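Local coordinates for uncharacterized protein (Rhodospirillum rubrum ATCC 11170, PDB 3K8R) that is of unknown function but belongs to the DUF2442 family and forms a two-chain assembly in the crystal, at residues F98-K101 with A102-A105. Numbering follows the deposited sequence.
Sequences FGTK and AWMA
The first torsions of Thr100 and Trp103 bring them together: the hydroxyl OG1 of Thr100 sits between its own backbone N and carbonyl carbon (chi1 62°), facing the first turn of the helix, while the indole of Trp103 swings out anti to its N (chi1 164°), back along the incoming chain. Thr100 is the N-cap. Thr100 OG1 accepts from Trp103 N at 3.1 Å (N-H...O angle 144°), and the two side chains cross at about a right angle. The carbonyl of Thr100 starts the helical pattern, taking Met104 N at 3.0 Å; Trp103 N adds a weak bond to the same oxygen. One residue on, Lys101 O receives Ala105 N at 2.9 Å. The indole of Trp103 runs beside the extended approach to the cap, with CE3 3.7 Å from Gly99 CA and CZ3 3.8 Å from Phe98 O. Thr100 O lies at the indole edge, in its plane, 3.8 Å from Trp103 CE3. The selenomethionine at Met104 stretches the same way, bringing its CE to Phe98 CB at 4.1 Å. With alanine at Trp103, Gly99 and the Phe98 backbone would probably lose their cover and Glu60, which accepts from the indole NE1, its donor. Gln57 bonds to Thr100 N and the Phe98 backbone, and Phe98 packs on Cys47 of the second subunit. The loop leads from helix 90-94 into the short, surface-lying helix 101-105, the last in the modelled chain.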
loop_
_atom_site.group_PDB
_atom_site.type_symbol
_atom_site.label_atom_id
_atom_site.label_comp_id
_atom_site.label_asym_id
_atom_site.label_seq_id
_atom_site.Cartn_x
_atom_site.Cartn_y
_atom_site.Cartn_z
ATOM N N PHE A 98 -0.490 -12.518 3.794
ATOM C CA PHE A 98 -1.815 -12.467 4.414
ATOM C C PHE A 98 -2.058 -13.500 5.518
ATOM O O PHE A 98 -3.128 -13.524 6.126
ATOM C CB PHE A 98 -2.901 -12.633 3.350
ATOM C CG PHE A 98 -3.013 -11.476 2.401
ATOM C CD1 PHE A 98 -3.547 -10.259 2.830
ATOM C CD2 PHE A 98 -2.641 -11.616 1.064
ATOM C CE1 PHE A 98 -3.672 -9.198 1.960
ATOM C CE2 PHE A 98 -2.769 -10.554 0.174
ATOM C CZ PHE A 98 -3.284 -9.344 0.621
ATOM N N GLY A 99 -1.098 -14.371 5.773
ATOM C CA GLY A 99 -1.287 -15.358 6.822
ATOM C C GLY A 99 -0.134 -16.319 6.919
ATOM O O GLY A 99 0.848 -16.175 6.197
ATOM N N THR A 100 -0.270 -17.293 7.819
ATOM C CA THR A 100 0.737 -18.321 8.018
ATOM C C THR A 100 0.786 -19.179 6.764
ATOM O O THR A 100 -0.215 -19.326 6.072
ATOM C CB THR A 100 0.421 -19.199 9.255
ATOM O OG1 THR A 100 -0.828 -19.875 9.076
ATOM C CG2 THR A 100 0.347 -18.354 10.516
ATOM N N LYS A 101 1.955 -19.717 6.445
ATOM C CA LYS A 101 2.073 -20.578 5.283
ATOM C C LYS A 101 1.209 -21.820 5.462
ATOM O O LYS A 101 0.685 -22.357 4.488
ATOM C CB LYS A 101 3.528 -20.937 5.009
ATOM C CG LYS A 101 4.320 -19.745 4.542
ATOM C CD LYS A 101 5.601 -20.130 3.858
ATOM C CE LYS A 101 6.248 -18.918 3.207
ATOM N NZ LYS A 101 7.497 -19.273 2.468
ATOM N N ALA A 102 1.047 -22.255 6.709
ATOM C CA ALA A 102 0.192 -23.389 7.023
ATOM C C ALA A 102 -1.239 -23.104 6.581
ATOM O O ALA A 102 -1.911 -23.975 6.031
ATOM C CB ALA A 102 0.229 -23.677 8.510
ATOM N N TRP A 103 -1.688 -21.878 6.826
ATOM C CA TRP A 103 -3.037 -21.434 6.474
ATOM C C TRP A 103 -3.210 -21.306 4.961
ATOM O O TRP A 103 -4.185 -21.811 4.398
ATOM C CB TRP A 103 -3.325 -20.114 7.193
ATOM C CG TRP A 103 -4.486 -19.309 6.703
ATOM C CD1 TRP A 103 -5.786 -19.381 7.129
ATOM C CD2 TRP A 103 -4.438 -18.249 5.732
ATOM N NE1 TRP A 103 -6.549 -18.450 6.460
ATOM C CE2 TRP A 103 -5.746 -17.743 5.598
ATOM C CE3 TRP A 103 -3.411 -17.691 4.949
ATOM C CZ2 TRP A 103 -6.057 -16.699 4.711
ATOM C CZ3 TRP A 103 -3.717 -16.660 4.064
ATOM C CH2 TRP A 103 -5.029 -16.176 3.956
HETATM N N MSE A 104 -2.259 -20.650 4.303
HETATM C CA MSE A 104 -2.305 -20.514 2.855
HETATM C C MSE A 104 -2.375 -21.880 2.198
HETATM O O MSE A 104 -3.150 -22.084 1.269
HETATM C CB MSE A 104 -1.097 -19.739 2.354
HETATM C CG MSE A 104 -1.191 -18.255 2.650
HETATM SE SE MSE A 104 0.458 -17.311 2.279
HETATM C CE MSE A 104 -0.252 -15.450 2.134
ATOM N N ALA A 105 -1.578 -22.816 2.699
ATOM C CA ALA A 105 -1.582 -24.185 2.193
ATOM C C ALA A 105 -2.939 -24.882 2.391
ATOM O O ALA A 105 -3.318 -25.723 1.573
ATOM C CB ALA A 105 -0.473 -24.990 2.842
#